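Long-range contact in exported protein (Bacteroides fragilis, PDB 4JX0), which is of unknown function but binds magnesium and joins a BT_3987-like N-terminal domain to a second, beta-rich domain: residues I53-N65 and K127-L139. Residues are numbered along the deposited sequence; the frame is centred on the assembly and turned at random.
Sequences INDLVNTTLVGKN and KLTLKDVEKLNNL
Thr-59 meets the type I beta turn running from Val-133 to Leu-136, and the pair illustrates how an edge strand in a beta-sandwich-like domain can be fastened to a loop. Strand 59-61 is outermost in its sheet, hairpinned onto strand 47-54; across from it, the chain leaving strand 123-130 folds into the turn. Thr-59 donates two hydrogen bonds to the turn. Its backbone N donates to Glu-134 O at 2.7 Å, almost straight and in the carbonyl plane, on a lone pair. The hydroxyl follows a different geometry: OG1 gives its proton to Leu-136 O from above the carbonyl plane, 50° out of it. Because chi1 of -65° sets OG1 beside the backbone N, both donors face the turn, while CG2 lies against Leu-136 O. OG1 also accepts a hydrogen bond from Asn-54 ND2, 2.7 Å away in the plane of that amide; the other end of the amide, OD1, accepts from Leu-56 N in an Asx turn. The Thr-59 hydroxyl thus links Asn-54, at the start of the hairpin loop, to Leu-136 O, one of several ties between loop and turn.

The other end of the contact is held by Asn-65, where the chain approaches strand 66-73, the sheet neighbour of 123-130. Its carbonyl O receives Leu-130 N at 2.8 Å, nearly along the C=O axis, and its ND2 lies near Thr-129 CG2. Between these two anchor points the contact is largely apolar: Leu-61 CD1 sits 4.1 Å from Leu-130 CB and 4.2 Å from Val-133 CG2, its side chain crossing both at about a right angle. Leu-50 and Leu-170 extend this apolar patch. At the exposed margin Lys-135 bends at chi2 and chi3 so that NZ reaches Val-57 O at 2.8 Å.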
ATOM      1  N   ILE A  53       1.953   7.394  -3.206  1.00 33.60           N
ATOM      2  CA  ILE A  53       0.757   8.165  -3.538  1.00 33.59           C
ATOM      3  C   ILE A  53       1.114   9.623  -3.790  1.00 36.63           C
ATOM      4  O   ILE A  53       1.981  10.177  -3.114  1.00 36.73           O
ATOM      5  CB  ILE A  53      -0.381   8.052  -2.488  1.00 36.63           C
ATOM      6  CG1 ILE A  53       0.063   8.490  -1.063  1.00 36.95           C
ATOM      7  CG2 ILE A  53      -0.997   6.662  -2.487  1.00 37.10           C
ATOM      8  CD1 ILE A  53      -0.641   9.767  -0.584  1.00 48.12           C
ATOM      9  N   ASN A  54       0.430  10.233  -4.773  1.00 32.16           N
ATOM     10  CA  ASN A  54       0.606  11.628  -5.146  1.00 31.88           C
ATOM     11  C   ASN A  54      -0.704  12.363  -4.907  1.00 35.16           C
ATOM     12  O   ASN A  54      -1.773  11.842  -5.215  1.00 32.95           O
ATOM     13  CB  ASN A  54       1.046  11.749  -6.597  1.00 29.97           C
ATOM     14  CG  ASN A  54       1.561  13.122  -6.966  1.00 42.39           C
ATOM     15  OD1 ASN A  54       0.792  14.035  -7.265  1.00 35.09           O
ATOM     16  ND2 ASN A  54       2.871  13.320  -6.912  1.00 35.07           N
ATOM     17  N   ASP A  55      -0.614  13.574  -4.350  1.00 33.20           N
ATOM     18  CA  ASP A  55      -1.770  14.402  -4.034  1.00 32.94           C
ATOM     19  C   ASP A  55      -1.831  15.614  -4.963  1.00 37.49           C
ATOM     20  O   ASP A  55      -2.366  16.648  -4.576  1.00 37.86           O
ATOM     21  CB  ASP A  55      -1.679  14.844  -2.568  1.00 34.45           C
ATOM     22  CG  ASP A  55      -0.438  15.644  -2.179  1.00 46.53           C
ATOM     23  OD1 ASP A  55       0.445  15.829  -3.042  1.00 47.50           O
ATOM     24  OD2 ASP A  55      -0.332  16.041  -0.993  1.00 50.91           O
ATOM     25  N   LEU A  56      -1.264  15.481  -6.184  1.00 33.75           N
ATOM     26  CA  LEU A  56      -1.141  16.534  -7.188  1.00 34.37           C
ATOM     27  C   LEU A  56      -0.152  17.643  -6.742  1.00 39.04           C
ATOM     28  O   LEU A  56      -0.087  18.686  -7.392  1.00 39.94           O
ATOM     29  CB  LEU A  56      -2.504  17.133  -7.566  1.00 34.36           C
ATOM     30  CG  LEU A  56      -3.610  16.123  -7.873  1.00 37.82           C
ATOM     31  CD1 LEU A  56      -4.863  16.828  -8.290  1.00 37.66           C
ATOM     32  CD2 LEU A  56      -3.185  15.143  -8.951  1.00 40.85           C
ATOM     33  N   VAL A  57       0.658  17.389  -5.693  1.00 34.79           N
ATOM     34  CA  VAL A  57       1.662  18.332  -5.190  1.00 35.24           C
ATOM     35  C   VAL A  57       2.968  17.566  -4.931  1.00 39.81           C
ATOM     36  O   VAL A  57       3.987  17.902  -5.526  1.00 40.14           O
ATOM     37  CB  VAL A  57       1.194  19.100  -3.919  1.00 38.41           C
ATOM     38  CG1 VAL A  57       2.155  20.235  -3.580  1.00 38.50           C
ATOM     39  CG2 VAL A  57      -0.222  19.639  -4.083  1.00 38.49           C
ATOM     40  N   ASN A  58       2.938  16.554  -4.037  1.00 35.93           N
ATOM     41  CA  ASN A  58       4.101  15.743  -3.685  1.00 35.31           C
ATOM     42  C   ASN A  58       3.784  14.250  -3.632  1.00 38.35           C
ATOM     43  O   ASN A  58       2.698  13.859  -3.191  1.00 36.65           O
ATOM     44  CB  ASN A  58       4.638  16.155  -2.313  1.00 35.86           C
ATOM     45  CG  ASN A  58       5.144  17.564  -2.243  1.00 56.99           C
ATOM     46  OD1 ASN A  58       6.167  17.908  -2.843  1.00 53.78           O
ATOM     47  ND2 ASN A  58       4.469  18.411  -1.487  1.00 46.83           N
ATOM     48  N   THR A  59       4.782  13.422  -3.994  1.00 34.78           N
ATOM     49  CA  THR A  59       4.704  11.970  -3.907  1.00 33.67           C
ATOM     50  C   THR A  59       5.159  11.563  -2.508  1.00 39.17           C
ATOM     51  O   THR A  59       6.106  12.137  -1.969  1.00 37.84           O
ATOM     52  CB  THR A  59       5.533  11.315  -5.015  1.00 35.37           C
ATOM     53  OG1 THR A  59       4.933  11.660  -6.257  1.00 34.73           O
ATOM     54  CG2 THR A  59       5.621   9.787  -4.887  1.00 27.39           C
ATOM     55  N   THR A  60       4.469  10.584  -1.921  1.00 38.64           N
ATOM     56  CA  THR A  60       4.782  10.059  -0.591  1.00 39.78           C
ATOM     57  C   THR A  60       4.775   8.554  -0.650  1.00 45.79           C
ATOM     58  O   THR A  60       3.871   7.984  -1.254  1.00 46.01           O
ATOM     59  CB  THR A  60       3.756  10.550   0.448  1.00 51.36           C
ATOM     60  OG1 THR A  60       3.596  11.966   0.342  1.00 54.94           O
ATOM     61  CG2 THR A  60       4.156  10.194   1.876  1.00 50.44           C
ATOM     62  N   LEU A  61       5.735   7.904   0.006  1.00 43.09           N
ATOM     63  CA  LEU A  61       5.751   6.447   0.049  1.00 42.88           C
ATOM     64  C   LEU A  61       4.735   5.935   1.050  1.00 47.12           C
ATOM     65  O   LEU A  61       4.622   6.477   2.148  1.00 46.30           O
ATOM     66  CB  LEU A  61       7.139   5.916   0.416  1.00 42.91           C
ATOM     67  CG  LEU A  61       8.114   5.918  -0.743  1.00 47.93           C
ATOM     68  CD1 LEU A  61       9.513   6.179  -0.269  1.00 48.73           C
ATOM     69  CD2 LEU A  61       8.039   4.624  -1.514  1.00 49.36           C
ATOM     70  N   VAL A  62       4.001   4.890   0.671  1.00 44.82           N
ATOM     71  CA  VAL A  62       3.062   4.213   1.556  1.00 44.78           C
ATOM     72  C   VAL A  62       3.892   3.202   2.322  1.00 53.20           C
ATOM     73  O   VAL A  62       4.262   2.173   1.760  1.00 54.54           O
ATOM     74  CB  VAL A  62       1.917   3.541   0.764  1.00 47.58           C
ATOM     75  CG1 VAL A  62       0.977   2.787   1.695  1.00 47.02           C
ATOM     76  CG2 VAL A  62       1.161   4.557  -0.078  1.00 47.62           C
ATOM     77  N   GLY A  63       4.265   3.525   3.546  1.00 50.99           N
ATOM     78  CA  GLY A  63       5.105   2.636   4.336  1.00 51.49           C
ATOM     79  C   GLY A  63       6.549   3.070   4.398  1.00 56.50           C
ATOM     80  O   GLY A  63       6.880   4.227   4.112  1.00 56.35           O
ATOM     81  N   LYS A  64       7.407   2.130   4.819  1.00 53.61           N
ATOM     82  CA  LYS A  64       8.822   2.393   5.071  1.00 53.48           C
ATOM     83  C   LYS A  64       9.553   2.735   3.776  1.00 55.81           C
ATOM     84  O   LYS A  64       9.223   2.210   2.706  1.00 55.67           O
ATOM     85  CB  LYS A  64       9.499   1.199   5.804  1.00 56.39           C
ATOM     86  CG  LYS A  64      10.544   1.601   6.862  1.00 75.97           C
ATOM     87  CD  LYS A  64      10.471   0.759   8.157  1.00 87.61           C
ATOM     88  CE  LYS A  64      10.844  -0.697   7.961  1.00 97.45           C
ATOM     89  NZ  LYS A  64      10.936  -1.441   9.253  1.00101.66           N
ATOM     90  N   ASN A  65      10.518   3.659   3.894  1.00 50.77           N
ATOM     91  CA  ASN A  65      11.359   4.120   2.793  1.00 50.24           C
ATOM     92  C   ASN A  65      12.689   3.333   2.732  1.00 54.40           C
ATOM     93  O   ASN A  65      13.541   3.656   1.908  1.00 54.20           O
ATOM     94  CB  ASN A  65      11.639   5.620   2.934  1.00 49.24           C
ATOM     95  CG  ASN A  65      12.443   5.982   4.161  1.00 69.54           C
ATOM     96  OD1 ASN A  65      12.283   5.378   5.230  1.00 65.17           O
ATOM     97  ND2 ASN A  65      13.291   6.997   4.058  1.00 60.74           N
ATOM     98  N   LYS A 127      21.055  -2.564   3.175  1.00 39.84           N
ATOM     99  CA  LYS A 127      19.894  -1.671   3.127  1.00 39.80           C
ATOM    100  C   LYS A 127      19.873  -0.786   1.885  1.00 45.22           C
ATOM    101  O   LYS A 127      20.914  -0.301   1.454  1.00 44.96           O
ATOM    102  CB  LYS A 127      19.894  -0.773   4.382  1.00 41.69           C
ATOM    103  CG  LYS A 127      18.522  -0.561   4.997  1.00 49.13           C
ATOM    104  CD  LYS A 127      18.525   0.537   6.067  1.00 56.13           C
ATOM    105  CE  LYS A 127      19.218   0.150   7.358  1.00 63.86           C
ATOM    106  NZ  LYS A 127      19.291   1.288   8.310  1.00 71.07           N
ATOM    107  N   LEU A 128      18.666  -0.556   1.345  1.00 42.18           N
ATOM    108  CA  LEU A 128      18.400   0.351   0.232  1.00 41.79           C
ATOM    109  C   LEU A 128      17.408   1.347   0.750  1.00 45.14           C
ATOM    110  O   LEU A 128      16.303   0.952   1.112  1.00 43.80           O
ATOM    111  CB  LEU A 128      17.852  -0.403  -0.987  1.00 41.68           C
ATOM    112  CG  LEU A 128      17.202   0.434  -2.106  1.00 46.76           C
ATOM    113  CD1 LEU A 128      18.082   1.607  -2.545  1.00 47.40           C
ATOM    114  CD2 LEU A 128      16.873  -0.432  -3.290  1.00 49.90           C
ATOM    115  N   THR A 129      17.800   2.616   0.829  1.00 43.02           N
ATOM    116  CA  THR A 129      16.930   3.671   1.332  1.00 43.52           C
ATOM    117  C   THR A 129      16.553   4.607   0.185  1.00 47.19           C
ATOM    118  O   THR A 129      17.434   5.096  -0.528  1.00 46.38           O
ATOM    119  CB  THR A 129      17.615   4.404   2.486  1.00 55.02           C
ATOM    120  OG1 THR A 129      18.055   3.438   3.448  1.00 57.61           O
ATOM    121  CG2 THR A 129      16.706   5.433   3.150  1.00 52.31           C
ATOM    122  N   LEU A 130      15.237   4.851   0.023  1.00 43.93           N
ATOM    123  CA  LEU A 130      14.675   5.735  -1.004  1.00 44.17           C
ATOM    124  C   LEU A 130      14.490   7.128  -0.407  1.00 48.27           C
ATOM    125  O   LEU A 130      13.732   7.271   0.549  1.00 48.60           O
ATOM    126  CB  LEU A 130      13.332   5.182  -1.516  1.00 44.04           C
ATOM    127  CG  LEU A 130      13.412   4.069  -2.558  1.00 49.02           C
ATOM    128  CD1 LEU A 130      14.266   2.915  -2.084  1.00 49.32           C
ATOM    129  CD2 LEU A 130      12.035   3.569  -2.900  1.00 51.35           C
ATOM    130  N   LYS A 131      15.176   8.145  -0.940  1.00 44.27           N
ATOM    131  CA  LYS A 131      15.091   9.509  -0.407  1.00 44.29           C
ATOM    132  C   LYS A 131      14.560  10.512  -1.442  1.00 48.11           C
ATOM    133  O   LYS A 131      14.645  10.267  -2.642  1.00 47.76           O
ATOM    134  CB  LYS A 131      16.475   9.971   0.103  1.00 47.02           C
ATOM    135  CG  LYS A 131      17.599   9.982  -0.940  1.00 54.55           C
ATOM    136  CD  LYS A 131      18.805  10.772  -0.453  1.00 61.64           C
ATOM    137  CE  LYS A 131      19.852  10.936  -1.524  1.00 71.52           C
ATOM    138  NZ  LYS A 131      21.010  11.728  -1.040  1.00 82.09           N
ATOM    139  N   ASP A 132      14.036  11.652  -0.954  1.00 44.88           N
ATOM    140  CA  ASP A 132      13.545  12.791  -1.746  1.00 45.11           C
ATOM    141  C   ASP A 132      12.691  12.389  -2.969  1.00 46.89           C
ATOM    142  O   ASP A 132      12.948  12.830  -4.090  1.00 46.76           O
ATOM    143  CB  ASP A 132      14.737  13.660  -2.204  1.00 47.92           C
ATOM    144  CG  ASP A 132      15.578  14.189  -1.058  1.00 58.79           C
ATOM    145  OD1 ASP A 132      14.990  14.705  -0.081  1.00 59.40           O
ATOM    146  OD2 ASP A 132      16.829  14.099  -1.145  1.00 64.86           O
ATOM    147  N   VAL A 133      11.677  11.560  -2.740  1.00 41.43           N
ATOM    148  CA  VAL A 133      10.782  11.098  -3.805  1.00 40.15           C
ATOM    149  C   VAL A 133       9.712  12.139  -4.138  1.00 43.46           C
ATOM    150  O   VAL A 133       9.058  11.987  -5.157  1.00 43.01           O
ATOM    151  CB  VAL A 133      10.122   9.728  -3.477  1.00 42.64           C
ATOM    152  CG1 VAL A 133      11.181   8.657  -3.244  1.00 41.89           C
ATOM    153  CG2 VAL A 133       9.154   9.806  -2.294  1.00 41.97           C
ATOM    154  N   GLU A 134       9.518  13.167  -3.285  1.00 39.76           N
ATOM    155  CA  GLU A 134       8.491  14.223  -3.411  1.00 39.30           C
ATOM    156  C   GLU A 134       8.122  14.628  -4.856  1.00 42.80           C
ATOM    157  O   GLU A 134       6.944  14.570  -5.190  1.00 42.03           O
ATOM    158  CB  GLU A 134       8.895  15.489  -2.648  1.00 41.07           C
ATOM    159  CG  GLU A 134       9.091  15.309  -1.146  1.00 47.27           C
ATOM    160  CD  GLU A 134      10.528  15.268  -0.643  1.00 69.25           C
ATOM    161  OE1 GLU A 134      11.464  15.299  -1.477  1.00 60.40           O
ATOM    162  OE2 GLU A 134      10.717  15.199   0.594  1.00 62.25           O
ATOM    163  N   LYS A 135       9.092  15.004  -5.708  1.00 40.05           N
ATOM    164  CA  LYS A 135       8.800  15.447  -7.088  1.00 40.08           C
ATOM    165  C   LYS A 135       8.826  14.299  -8.155  1.00 43.62           C
ATOM    166  O   LYS A 135       8.661  14.591  -9.346  1.00 42.62           O
ATOM    167  CB  LYS A 135       9.771  16.562  -7.490  1.00 42.54           C
ATOM    168  CG  LYS A 135       9.662  17.814  -6.611  1.00 50.61           C
ATOM    169  CD  LYS A 135       8.367  18.625  -6.840  1.00 54.43           C
ATOM    170  CE  LYS A 135       7.368  18.551  -5.708  1.00 50.08           C
ATOM    171  NZ  LYS A 135       6.260  19.536  -5.871  1.00 49.32           N
ATOM    172  N   LEU A 136       8.955  13.012  -7.739  1.00 40.35           N
ATOM    173  CA  LEU A 136       8.885  11.874  -8.659  1.00 40.08           C
ATOM    174  C   LEU A 136       7.399  11.584  -8.866  1.00 43.64           C
ATOM    175  O   LEU A 136       6.803  10.862  -8.067  1.00 41.37           O
ATOM    176  CB  LEU A 136       9.640  10.649  -8.091  1.00 39.16           C
ATOM    177  CG  LEU A 136      11.133  10.818  -7.795  1.00 43.08           C
ATOM    178  CD1 LEU A 136      11.717   9.548  -7.222  1.00 42.14           C
ATOM    179  CD2 LEU A 136      11.900  11.202  -9.038  1.00 44.98           C
ATOM    180  N   ASN A 137       6.781  12.215  -9.886  1.00 42.03           N
ATOM    181  CA  ASN A 137       5.328  12.138 -10.112  1.00 42.40           C
ATOM    182  C   ASN A 137       4.911  11.411 -11.412  1.00 47.62           C
ATOM    183  O   ASN A 137       3.815  11.674 -11.936  1.00 47.26           O
ATOM    184  CB  ASN A 137       4.748  13.561 -10.108  1.00 42.50           C
ATOM    185  CG  ASN A 137       5.162  14.427 -11.273  1.00 62.43           C
ATOM    186  OD1 ASN A 137       6.155  14.165 -11.950  1.00 57.53           O
ATOM    187  ND2 ASN A 137       4.410  15.486 -11.521  1.00 55.92           N
ATOM    188  N   ASN A 138       5.733  10.459 -11.891  1.00 44.05           N
ATOM    189  CA  ASN A 138       5.379   9.710 -13.097  1.00 44.04           C
ATOM    190  C   ASN A 138       4.353   8.638 -12.727  1.00 46.23           C
ATOM    191  O   ASN A 138       4.669   7.769 -11.920  1.00 44.51           O
ATOM    192  CB  ASN A 138       6.620   9.106 -13.716  1.00 45.41           C
ATOM    193  CG  ASN A 138       6.361   8.566 -15.083  1.00 65.34           C
ATOM    194  OD1 ASN A 138       6.221   7.356 -15.271  1.00 61.74           O
ATOM    195  ND2 ASN A 138       6.222   9.455 -16.053  1.00 54.49           N
ATOM    196  N   LEU A 139       3.119   8.720 -13.271  1.00 44.03           N
ATOM    197  CA  LEU A 139       2.028   7.789 -12.916  1.00 44.32           C
ATOM    198  C   LEU A 139       2.288   6.345 -13.345  1.00 47.91           C
ATOM    199  O   LEU A 139       1.833   5.426 -12.652  1.00 46.66           O
ATOM    200  CB  LEU A 139       0.692   8.247 -13.499  1.00 45.45           C
ATOM    201  CG  LEU A 139       0.160   9.587 -12.991  1.00 51.59           C
ATOM    202  CD1 LEU A 139      -1.048  10.028 -13.804  1.00 52.87           C
ATOM    203  CD2 LEU A 139      -0.219   9.516 -11.519  1.00 53.69           C
TER
HETATM  204  O   HOH W   1       4.895  16.002  -7.432  1.00 34.86           O